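Acyl-coenzyme A oxidase 3 (Yarrowia lipolytica, PDB 5YS9) oxidizes acyl-CoA substrates to trans-2-enoyl-CoA with FAD, passing electrons to oxygen to form hydrogen peroxide in peroxisomal beta-oxidation. Local coordinates at residues V316-F320 with C419-I423; R319-I323 with N439-A444; T322-Y327 with I644-N650; H351-L355 with Q425-A429. All coordinates share one frame; numbering follows the deposited sequence.

Contact 1 (V316-F320 with C419-I423); sequences VSQRF and CANII
The thiol of Cys419 fits against the side chains of Val316 and Ser317: its SG lies 3.7 Å from Val316 CB and 3.4 Å from Ser317 OG. Swung anti to the backbone N (chi1 177°), this sulfur reaches across the groove between the two helices. One turn further along, the Ile423 side chain enters between Val316 and Phe320. Its CD1 tip touches Val316 CG1 at 3.9 Å, while CG1 meets the Phe320 ring at CD2, 4.0 Å away. Ile422 comes in on the other flank of Ser317, with CD1 3.6 Å from Ser317 OG. The helices belong to the all-helical C-terminal half of the acyl-CoA oxidase fold and run nearly parallel, with N-to-C directions 15° apart and segment axes approaching to 9.2 Å. Ser317 faces Cys419 and Phe320 faces Ile423, three and four residues apart on the respective helices. In the next shell, the Ser317 hydroxyl bonds to the carbonyl O of Ser313 in its own helix, which ties this buried polar group down. Trp448 of helix 441-448 packs on Val316, Cys419 and Ile423, and Thr362 of helix 349-385 touches both Ser317 and Ile422.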
# COMPACT_ATOMS: atom_id res chain seq x y z
N VAL A 316 -15.54 -0.81 -3.97
CA VAL A 316 -14.35 -1.66 -3.89
C VAL A 316 -14.13 -2.17 -2.48
O VAL A 316 -13.86 -3.34 -2.30
CB VAL A 316 -13.08 -0.96 -4.44
CG1 VAL A 316 -11.82 -1.84 -4.30
CG2 VAL A 316 -13.28 -0.67 -5.90
N SER A 317 -14.19 -1.30 -1.49
CA SER A 317 -13.88 -1.70 -0.12
C SER A 317 -14.71 -2.88 0.40
O SER A 317 -14.15 -3.74 1.08
CB SER A 317 -14.04 -0.52 0.84
OG SER A 317 -13.01 0.42 0.62
N GLN A 318 -16.01 -2.87 0.12
CA GLN A 318 -16.93 -3.90 0.58
C GLN A 318 -16.51 -5.33 0.18
O GLN A 318 -16.80 -6.33 0.88
CB GLN A 318 -18.35 -3.61 0.08
CG GLN A 318 -18.46 -3.58 -1.44
CD GLN A 318 -19.89 -3.44 -1.97
OE1 GLN A 318 -20.85 -3.49 -1.25
NE2 GLN A 318 -20.00 -3.29 -3.26
N ARG A 319 -15.85 -5.43 -0.96
CA ARG A 319 -15.41 -6.71 -1.49
C ARG A 319 -14.33 -7.28 -0.57
O ARG A 319 -14.42 -8.41 -0.11
CB ARG A 319 -14.89 -6.50 -2.90
CG ARG A 319 -14.59 -7.77 -3.70
CD ARG A 319 -13.80 -7.42 -4.98
NE ARG A 319 -12.92 -8.52 -5.38
CZ ARG A 319 -11.96 -8.44 -6.30
NH1 ARG A 319 -11.70 -7.31 -6.94
NH2 ARG A 319 -11.24 -9.53 -6.55
N PHE A 320 -13.28 -6.51 -0.37
CA PHE A 320 -12.16 -6.92 0.44
C PHE A 320 -12.41 -7.07 1.92
O PHE A 320 -11.91 -7.97 2.55
CB PHE A 320 -10.93 -6.12 0.05
CG PHE A 320 -10.57 -6.32 -1.37
CD1 PHE A 320 -9.92 -7.47 -1.76
CD2 PHE A 320 -10.99 -5.45 -2.34
CE1 PHE A 320 -9.64 -7.70 -3.08
CE2 PHE A 320 -10.72 -5.67 -3.66
CZ PHE A 320 -10.04 -6.80 -4.03
N CYS A 419 -9.86 3.55 1.07
CA CYS A 419 -10.09 2.35 0.30
C CYS A 419 -8.76 1.60 0.06
O CYS A 419 -8.71 0.38 0.19
CB CYS A 419 -10.84 2.65 -1.04
SG CYS A 419 -11.08 1.17 -2.11
N ALA A 420 -7.71 2.34 -0.27
CA ALA A 420 -6.38 1.76 -0.41
C ALA A 420 -5.95 1.09 0.86
O ALA A 420 -5.49 -0.03 0.84
CB ALA A 420 -5.35 2.81 -0.86
N ASN A 421 -6.13 1.75 2.00
CA ASN A 421 -5.66 1.18 3.25
C ASN A 421 -6.40 -0.11 3.59
O ASN A 421 -5.84 -0.99 4.23
CB ASN A 421 -5.82 2.19 4.40
CG ASN A 421 -5.02 3.45 4.19
OD1 ASN A 421 -3.99 3.43 3.53
ND2 ASN A 421 -5.49 4.56 4.77
N ILE A 422 -7.68 -0.17 3.22
CA ILE A 422 -8.55 -1.30 3.55
C ILE A 422 -8.15 -2.52 2.72
O ILE A 422 -8.02 -3.64 3.24
CB ILE A 422 -10.05 -0.98 3.29
CG1 ILE A 422 -10.59 0.02 4.34
CG2 ILE A 422 -10.89 -2.27 3.30
CD1 ILE A 422 -12.01 0.49 4.07
N ILE A 423 -7.96 -2.29 1.43
CA ILE A 423 -7.44 -3.33 0.56
C ILE A 423 -6.14 -3.87 1.19
O ILE A 423 -6.01 -5.09 1.38
CB ILE A 423 -7.18 -2.84 -0.88
CG1 ILE A 423 -8.48 -2.42 -1.58
CG2 ILE A 423 -6.53 -3.95 -1.71
CD1 ILE A 423 -8.27 -1.51 -2.80

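Contact 2 (R319-I323 with N439-A444); sequences RFITI and NGFGQA
The rings of Phe320 and Phe441 meet obliquely, centroids 5.4 Å apart and planes turned 45° from each other. The two side chains run past each other in opposite directions, and CD1 of Phe320 comes within 3.6 Å of CD1 of Phe441. Phe441 starts out away from helix 300-330, but with CG beside the backbone N (chi1 -57°) the ring turns back over the gap. At its far end, Phe441 CZ lies 3.6 Å from the CG2 branch of Ile323. The Asn439 carbonyl O sits over one face of the Phe441 ring, offset toward the rim, and also approaches the edge of Phe320, 4.0 Å from CE1. Phe320 in turn lays its CZ over the centre of the Arg319 guanidinium, 3.3 Å above the plane. The extended Arg319 carries NH2 to within 4.0 Å of Gly440 CA. Gly440, with positive phi (85°), is the N-cap residue of helix 441-448, and its carbonyl accepts the Ala444 N-H. Polar ends are satisfied elsewhere: Arg319 NE bonds to Ile644 O, and Asn439 ND2 to His433 O. With no hydrogen bond across these segments, apolar and aromatic packing joins the start of helix 441-448 to helix 300-330 within the C-alpha1 domain.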
# COMPACT_ATOMS: atom_id res chain seq x y z
N ARG A 319 -15.85 -5.43 -0.96
CA ARG A 319 -15.41 -6.71 -1.49
C ARG A 319 -14.33 -7.28 -0.57
O ARG A 319 -14.42 -8.41 -0.11
CB ARG A 319 -14.89 -6.50 -2.90
CG ARG A 319 -14.59 -7.77 -3.70
CD ARG A 319 -13.80 -7.42 -4.98
NE ARG A 319 -12.92 -8.52 -5.38
CZ ARG A 319 -11.96 -8.44 -6.30
NH1 ARG A 319 -11.70 -7.31 -6.94
NH2 ARG A 319 -11.24 -9.53 -6.55
N PHE A 320 -13.28 -6.51 -0.37
CA PHE A 320 -12.16 -6.92 0.44
C PHE A 320 -12.41 -7.07 1.92
O PHE A 320 -11.91 -7.97 2.55
CB PHE A 320 -10.93 -6.12 0.05
CG PHE A 320 -10.57 -6.32 -1.37
CD1 PHE A 320 -9.92 -7.47 -1.76
CD2 PHE A 320 -10.99 -5.45 -2.34
CE1 PHE A 320 -9.64 -7.70 -3.08
CE2 PHE A 320 -10.72 -5.67 -3.66
CZ PHE A 320 -10.04 -6.80 -4.03
N ILE A 321 -13.21 -6.18 2.47
CA ILE A 321 -13.65 -6.31 3.83
C ILE A 321 -14.48 -7.57 3.99
O ILE A 321 -14.41 -8.22 5.00
CB ILE A 321 -14.34 -5.05 4.37
CG1 ILE A 321 -14.33 -5.05 5.89
CG2 ILE A 321 -15.78 -4.96 3.91
CD1 ILE A 321 -12.97 -4.93 6.51
N THR A 322 -15.30 -7.88 2.99
CA THR A 322 -16.01 -9.14 3.01
C THR A 322 -15.10 -10.35 2.91
O THR A 322 -15.25 -11.29 3.65
CB THR A 322 -17.11 -9.20 1.95
OG1 THR A 322 -18.02 -8.14 2.14
CG2 THR A 322 -17.87 -10.47 2.06
N ILE A 323 -14.12 -10.31 2.01
CA ILE A 323 -13.12 -11.41 1.93
C ILE A 323 -12.43 -11.64 3.28
O ILE A 323 -12.41 -12.81 3.80
CB ILE A 323 -12.07 -11.15 0.82
CG1 ILE A 323 -12.74 -11.31 -0.55
CG2 ILE A 323 -10.87 -12.09 0.95
CD1 ILE A 323 -11.96 -10.61 -1.65
N ASN A 439 -6.71 -14.32 -4.58
CA ASN A 439 -7.53 -13.66 -3.61
C ASN A 439 -7.68 -12.15 -3.84
O ASN A 439 -8.33 -11.49 -3.06
CB ASN A 439 -7.07 -14.03 -2.23
CG ASN A 439 -7.31 -15.50 -1.94
OD1 ASN A 439 -8.42 -15.99 -2.17
ND2 ASN A 439 -6.28 -16.21 -1.49
N GLY A 440 -7.09 -11.61 -4.92
CA GLY A 440 -7.44 -10.31 -5.48
C GLY A 440 -6.77 -9.10 -4.89
O GLY A 440 -6.68 -8.06 -5.56
N PHE A 441 -6.29 -9.19 -3.66
CA PHE A 441 -5.66 -8.05 -3.00
C PHE A 441 -4.60 -7.34 -3.85
O PHE A 441 -4.62 -6.12 -3.97
CB PHE A 441 -5.05 -8.47 -1.67
CG PHE A 441 -6.02 -9.09 -0.71
CD1 PHE A 441 -6.94 -8.31 -0.01
CD2 PHE A 441 -6.01 -10.47 -0.47
CE1 PHE A 441 -7.83 -8.88 0.86
CE2 PHE A 441 -6.90 -11.05 0.43
CZ PHE A 441 -7.80 -10.25 1.09
N GLY A 442 -3.69 -8.09 -4.46
CA GLY A 442 -2.52 -7.54 -5.18
C GLY A 442 -2.97 -6.70 -6.34
O GLY A 442 -2.62 -5.49 -6.44
N GLN A 443 -3.81 -7.30 -7.18
CA GLN A 443 -4.29 -6.64 -8.39
C GLN A 443 -5.25 -5.44 -8.06
O GLN A 443 -5.11 -4.29 -8.58
CB GLN A 443 -4.95 -7.62 -9.38
CG GLN A 443 -4.91 -7.10 -10.83
CD GLN A 443 -3.49 -6.64 -11.34
OE1 GLN A 443 -3.23 -5.42 -11.45
NE2 GLN A 443 -2.61 -7.58 -11.69
N ALA A 444 -6.19 -5.68 -7.17
CA ALA A 444 -7.03 -4.60 -6.71
C ALA A 444 -6.21 -3.39 -6.13
O ALA A 444 -6.50 -2.25 -6.43
CB ALA A 444 -7.97 -5.15 -5.69

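Contact 3 (T322-Y327 with I644-N650); sequences TIALRY and INAPIGN
Ile323 and Gly649 bring their backbones to 4.1 Å between CA atoms, and apolar packing spreads from this point. Every branch of Ile323 is used. CG1 rests 4.0 Å from Gly649 CA and slides past CG2 of Ile644; CD1 reaches Ala646 CB at 3.6 Å; CG2 meets CG1 of Ile648, whose side chain crosses at about a right angle. Ile648 has its CG1 between the backbone N and carbonyl carbon (chi1 64°), a crowded position that places this branch against Ile323. Elsewhere along the helix, CG2 of Thr322 touches the CD1 tip of Ile644 at 4.0 Å, and the Tyr327 ring lies obliquely to CB of Ile648. The polar contribution is a single hydrogen bond: Arg326 NH1 donates to Gly649 O at 3.0 Å, with an N-H...O angle of 151°. The oxygen lies near the guanidinium edge, 18° out of its plane. A salt bridge from NH2 to Asp635 gives the group a second grip, and Thr322 CG2 sits over one face toward the rim; together these should limit rotation of the guanidinium. Beyond the segments, Tyr327 OH bonds to His433 ND1, and the Tyr327 side chain is about 5 Å from FAD, nearest atoms. Here an irregular loop, leaving helix 641-644 through Asn645 with positive phi, closes over helix 300-330, joining the C-terminal helical region (residues 506-686) to the C-alpha1 helical domain beside the cofactor.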
# COMPACT_ATOMS: atom_id res chain seq x y z
N THR A 322 -15.30 -7.88 2.99
CA THR A 322 -16.01 -9.14 3.01
C THR A 322 -15.10 -10.35 2.91
O THR A 322 -15.25 -11.29 3.65
CB THR A 322 -17.11 -9.20 1.95
OG1 THR A 322 -18.02 -8.14 2.14
CG2 THR A 322 -17.87 -10.47 2.06
N ILE A 323 -14.12 -10.31 2.01
CA ILE A 323 -13.12 -11.41 1.93
C ILE A 323 -12.43 -11.64 3.28
O ILE A 323 -12.41 -12.81 3.80
CB ILE A 323 -12.07 -11.15 0.82
CG1 ILE A 323 -12.74 -11.31 -0.55
CG2 ILE A 323 -10.87 -12.09 0.95
CD1 ILE A 323 -11.96 -10.61 -1.65
N ALA A 324 -11.90 -10.56 3.86
CA ALA A 324 -11.12 -10.70 5.13
C ALA A 324 -11.95 -11.20 6.28
O ALA A 324 -11.45 -12.01 7.06
CB ALA A 324 -10.46 -9.40 5.53
N LEU A 325 -13.19 -10.72 6.39
CA LEU A 325 -14.09 -11.09 7.50
C LEU A 325 -14.59 -12.53 7.45
O LEU A 325 -14.66 -13.20 8.48
CB LEU A 325 -15.27 -10.11 7.60
CG LEU A 325 -14.87 -8.78 8.25
CD1 LEU A 325 -15.96 -7.71 8.20
CD2 LEU A 325 -14.41 -8.98 9.69
N ARG A 326 -14.94 -12.99 6.26
CA ARG A 326 -15.34 -14.39 6.08
C ARG A 326 -14.19 -15.32 6.37
O ARG A 326 -14.36 -16.30 7.11
CB ARG A 326 -15.87 -14.66 4.68
CG ARG A 326 -17.28 -14.15 4.49
CD ARG A 326 -17.71 -14.30 3.06
NE ARG A 326 -18.98 -13.61 2.89
CZ ARG A 326 -19.70 -13.52 1.77
NH1 ARG A 326 -19.27 -14.04 0.63
NH2 ARG A 326 -20.86 -12.85 1.81
N TYR A 327 -13.01 -15.02 5.80
CA TYR A 327 -11.78 -15.71 6.21
C TYR A 327 -11.63 -15.70 7.71
O TYR A 327 -11.45 -16.74 8.33
CB TYR A 327 -10.53 -15.07 5.62
CG TYR A 327 -9.27 -15.86 5.86
CD1 TYR A 327 -9.13 -17.14 5.35
CD2 TYR A 327 -8.23 -15.34 6.57
CE1 TYR A 327 -8.00 -17.89 5.59
CE2 TYR A 327 -7.10 -16.08 6.81
CZ TYR A 327 -6.98 -17.36 6.31
OH TYR A 327 -5.82 -18.10 6.51
N ILE A 644 -16.92 -11.16 -5.70
CA ILE A 644 -15.92 -11.42 -4.70
C ILE A 644 -14.61 -11.80 -5.34
O ILE A 644 -13.57 -11.34 -4.94
CB ILE A 644 -16.40 -12.55 -3.77
CG1 ILE A 644 -17.59 -12.07 -2.94
CG2 ILE A 644 -15.29 -13.06 -2.88
CD1 ILE A 644 -17.21 -11.18 -1.80
N ASN A 645 -14.68 -12.69 -6.33
CA ASN A 645 -13.55 -13.07 -7.16
C ASN A 645 -12.34 -13.46 -6.35
O ASN A 645 -11.22 -13.12 -6.69
CB ASN A 645 -13.22 -11.99 -8.18
CG ASN A 645 -12.53 -12.55 -9.41
OD1 ASN A 645 -11.95 -11.81 -10.18
ND2 ASN A 645 -12.59 -13.84 -9.60
N ALA A 646 -12.57 -14.15 -5.24
CA ALA A 646 -11.51 -14.69 -4.43
C ALA A 646 -12.02 -15.95 -3.75
O ALA A 646 -13.08 -15.91 -3.15
CB ALA A 646 -11.06 -13.67 -3.41
N PRO A 647 -11.28 -17.03 -3.78
CA PRO A 647 -11.75 -18.30 -3.22
C PRO A 647 -12.01 -18.28 -1.72
O PRO A 647 -12.95 -18.88 -1.27
CB PRO A 647 -10.62 -19.27 -3.52
CG PRO A 647 -9.57 -18.50 -4.22
CD PRO A 647 -10.16 -17.23 -4.70
N ILE A 648 -11.15 -17.61 -0.97
CA ILE A 648 -11.28 -17.54 0.47
C ILE A 648 -12.47 -16.69 0.91
O ILE A 648 -12.90 -16.77 2.04
CB ILE A 648 -9.96 -17.12 1.14
CG1 ILE A 648 -9.55 -15.72 0.74
CG2 ILE A 648 -8.86 -18.11 0.79
CD1 ILE A 648 -8.35 -15.21 1.48
N GLY A 649 -12.96 -15.85 0.02
CA GLY A 649 -14.12 -15.02 0.27
C GLY A 649 -15.49 -15.48 -0.21
O GLY A 649 -16.44 -14.72 -0.15
N ASN A 650 -15.61 -16.69 -0.72
CA ASN A 650 -16.90 -17.19 -1.23
C ASN A 650 -17.98 -17.27 -0.14
O ASN A 650 -17.66 -17.41 1.08
CB ASN A 650 -16.77 -18.54 -1.94
CG ASN A 650 -15.97 -18.45 -3.24
OD1 ASN A 650 -15.84 -17.38 -3.85
ND2 ASN A 650 -15.41 -19.59 -3.66

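Contact 4 (H351-L355 with Q425-A429); sequences HQRRL and QCRQA. With FAD (flavin-adenine dinucleotide), chain D.
Arg354 reaches across to Gln425 and on past Gln428 to the cofactor. Its CB points toward helix 391-428, and bends at chi2 (-134°) and chi3 (-105°) turn the chain toward the ribose, slanting across segment 425-429. CD passes 4.1 Å from Gln425 NE2, the guanidinium and amide planes standing nearly perpendicular. At the tip, NH2 merely packs against the Gln428-Ala429 backbone, 3.6 Å from Ala429 N, while NH1 makes the polar contact. NH1 donates to FAD O3B, a hydroxyl of the adenosine ribose, at 2.6 Å with an N-H...O angle of 156°, and lies equally close, 2.6 Å, to FAD O2B. The O3B hydroxyl donates onward to Gln428 O at 2.8 Å, so Arg354 and the Gln428 carbonyl grip one oxygen together. His351 CE1 sits above one guanidinium face and also meets Ala429 O at 3.5 Å. A water in the plane of the His351 ring, at NE2, donates to the same carbonyl, 2.7 Å from Ala429 O. Leu355 CD2 packs on Ala429 CB at 3.7 Å. Trp417 of the second subunit bonds to the Gln428 side chain, and Ser169 and Asp457 of that subunit also hold FAD, placing the site at the dimer interface. Helices 349-385 and 391-428 meet here against helix 300-330, whose Ala324 touches Leu355 and Cys426, with Phe441 of helix 441-448 also against Cys426.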
# COMPACT_ATOMS: atom_id res chain seq x y z
N HIS A 351 -7.81 -8.68 16.37
CA HIS A 351 -8.22 -8.86 15.01
C HIS A 351 -9.54 -8.11 14.70
O HIS A 351 -9.71 -7.53 13.58
CB HIS A 351 -8.29 -10.33 14.68
CG HIS A 351 -8.17 -10.60 13.23
ND1 HIS A 351 -6.95 -10.57 12.58
CD2 HIS A 351 -9.11 -10.85 12.29
CE1 HIS A 351 -7.15 -10.85 11.31
NE2 HIS A 351 -8.44 -11.02 11.10
N GLN A 352 -10.44 -8.10 15.68
CA GLN A 352 -11.67 -7.31 15.62
C GLN A 352 -11.36 -5.83 15.40
O GLN A 352 -11.96 -5.23 14.52
CB GLN A 352 -12.54 -7.49 16.88
CG GLN A 352 -13.13 -8.91 17.03
CD GLN A 352 -13.88 -9.13 18.33
OE1 GLN A 352 -14.10 -8.18 19.08
NE2 GLN A 352 -14.30 -10.38 18.59
N ARG A 353 -10.39 -5.30 16.11
CA ARG A 353 -9.92 -3.93 15.95
C ARG A 353 -9.33 -3.64 14.58
O ARG A 353 -9.45 -2.55 14.06
CB ARG A 353 -8.92 -3.56 17.02
CG ARG A 353 -9.54 -3.15 18.33
CD ARG A 353 -8.48 -3.01 19.39
NE ARG A 353 -8.99 -2.33 20.57
CZ ARG A 353 -9.07 -1.02 20.69
NH1 ARG A 353 -8.68 -0.24 19.70
NH2 ARG A 353 -9.54 -0.49 21.79
N ARG A 354 -8.63 -4.60 14.02
CA ARG A 354 -8.10 -4.46 12.67
C ARG A 354 -9.17 -4.34 11.60
O ARG A 354 -9.01 -3.56 10.69
CB ARG A 354 -7.21 -5.64 12.32
CG ARG A 354 -5.98 -5.79 13.18
CD ARG A 354 -4.77 -6.04 12.32
NE ARG A 354 -4.35 -7.42 12.38
CZ ARG A 354 -3.92 -8.13 11.34
NH1 ARG A 354 -3.57 -9.37 11.52
NH2 ARG A 354 -3.85 -7.58 10.15
N LEU A 355 -10.23 -5.12 11.69
CA LEU A 355 -11.19 -5.19 10.62
C LEU A 355 -12.54 -4.53 10.85
O LEU A 355 -13.11 -3.96 9.94
CB LEU A 355 -11.42 -6.63 10.20
CG LEU A 355 -10.23 -7.46 9.74
CD1 LEU A 355 -10.69 -8.86 9.41
CD2 LEU A 355 -9.56 -6.81 8.55
N GLN A 425 -4.86 -3.53 4.33
CA GLN A 425 -5.12 -4.14 5.65
C GLN A 425 -5.84 -5.47 5.58
O GLN A 425 -5.47 -6.39 6.28
CB GLN A 425 -5.98 -3.21 6.52
CG GLN A 425 -5.20 -2.07 7.15
CD GLN A 425 -4.34 -2.54 8.30
OE1 GLN A 425 -3.27 -1.99 8.51
NE2 GLN A 425 -4.80 -3.55 9.05
N CYS A 426 -6.83 -5.56 4.72
CA CYS A 426 -7.57 -6.79 4.56
C CYS A 426 -6.64 -7.87 4.05
O CYS A 426 -6.78 -9.02 4.42
CB CYS A 426 -8.77 -6.61 3.65
SG CYS A 426 -10.16 -5.83 4.47
N ARG A 427 -5.70 -7.50 3.20
CA ARG A 427 -4.75 -8.47 2.73
C ARG A 427 -3.89 -9.00 3.85
O ARG A 427 -3.68 -10.19 3.96
CB ARG A 427 -3.88 -7.87 1.62
CG ARG A 427 -2.61 -8.65 1.33
CD ARG A 427 -1.71 -7.96 0.34
NE ARG A 427 -1.02 -6.79 0.87
CZ ARG A 427 -0.15 -6.80 1.87
NH1 ARG A 427 0.41 -5.68 2.26
NH2 ARG A 427 0.15 -7.91 2.47
N GLN A 428 -3.41 -8.12 4.71
CA GLN A 428 -2.55 -8.54 5.80
C GLN A 428 -3.30 -9.44 6.75
O GLN A 428 -2.78 -10.41 7.24
CB GLN A 428 -1.97 -7.34 6.51
CG GLN A 428 -0.71 -6.82 5.87
CD GLN A 428 -0.32 -5.46 6.35
OE1 GLN A 428 0.54 -5.32 7.21
NE2 GLN A 428 -0.94 -4.45 5.81
N ALA A 429 -4.55 -9.09 6.98
CA ALA A 429 -5.46 -9.87 7.82
C ALA A 429 -5.70 -11.32 7.37
O ALA A 429 -6.19 -12.11 8.14
CB ALA A 429 -6.80 -9.17 7.99
PA FAD D . -1.82 -16.86 10.19
O1A FAD D . -0.69 -17.23 11.07
O2A FAD D . -3.10 -17.60 10.24
O5B FAD D . -2.24 -15.35 10.39
C5B FAD D . -3.25 -14.86 9.53
C4B FAD D . -3.77 -13.56 10.10
O4B FAD D . -4.33 -13.82 11.38
C3B FAD D . -2.60 -12.63 10.29
O3B FAD D . -2.94 -11.33 9.86
C2B FAD D . -2.39 -12.59 11.77
O2B FAD D . -1.97 -11.29 12.16
C1B FAD D . -3.74 -12.96 12.34
N9A FAD D . -3.44 -13.70 13.57
C8A FAD D . -2.96 -14.95 13.63
N7A FAD D . -2.77 -15.30 14.92
C5A FAD D . -3.11 -14.27 15.69
C6A FAD D . -3.14 -13.98 17.14
N6A FAD D . -2.76 -14.89 18.05
N1A FAD D . -3.57 -12.77 17.51
C2A FAD D . -3.95 -11.85 16.62
N3A FAD D . -3.95 -12.04 15.30
C4A FAD D . -3.54 -13.21 14.79
N1 FAD D . 6.79 -20.88 4.34
C2 FAD D . 7.76 -21.81 4.28
O2 FAD D . 7.82 -22.65 5.17
N3 FAD D . 8.66 -21.86 3.31
C4 FAD D . 8.66 -20.99 2.32
O4 FAD D . 9.51 -21.07 1.44
C4X FAD D . 7.64 -19.94 2.30
N5 FAD D . 7.60 -19.03 1.33
C5X FAD D . 6.65 -18.09 1.33
C6 FAD D . 6.62 -17.18 0.29
C7 FAD D . 5.66 -16.21 0.27
C7M FAD D . 5.64 -15.22 -0.85
C8 FAD D . 4.65 -16.15 1.35
C8M FAD D . 3.60 -15.09 1.33
C9 FAD D . 4.68 -17.05 2.38
C9A FAD D . 5.64 -18.03 2.41
N10 FAD D . 5.69 -18.97 3.46
C10 FAD D . 6.68 -19.94 3.40
C1' FAD D . 4.72 -18.98 4.55
C2' FAD D . 4.78 -17.76 5.48
O2' FAD D . 5.83 -17.92 6.43
C3' FAD D . 3.44 -17.57 6.20
O3' FAD D . 2.57 -16.90 5.31
C4' FAD D . 3.50 -16.74 7.47
O4' FAD D . 4.68 -17.08 8.18
C5' FAD D . 2.35 -17.04 8.42
O5' FAD D . 1.11 -16.44 8.08
P FAD D . -0.19 -17.36 7.91
O1P FAD D . -0.62 -17.34 6.50
O2P FAD D . 0.09 -18.65 8.55
O3P FAD D . -1.36 -16.62 8.69
O HOH W 1 -8.86 -12.26 8.47

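All four contacts are buried, but contact 1 lies deepest, about 10 Å from the chain centre, against about 21 and 20 Å for contacts 3 and 4 (centre to centre). Helix 300-330 serves contacts 1, 2 and 3 in succession, Phe320 passing from the first to the second and Ile323 from the second to the third; helix 391-428 joins contact 1 to contact 4. Chemistry shifts along this path. Contacts 1 and 2 rest on apolar and aromatic packing, contact 3 adds an arginine-carbonyl bond, and contact 4 adds a water and FAD to a small apolar patch. Cys426 is a junction, its sulfur 3.4 Å from Phe320 O and 3.7 Å from Ala324 CB.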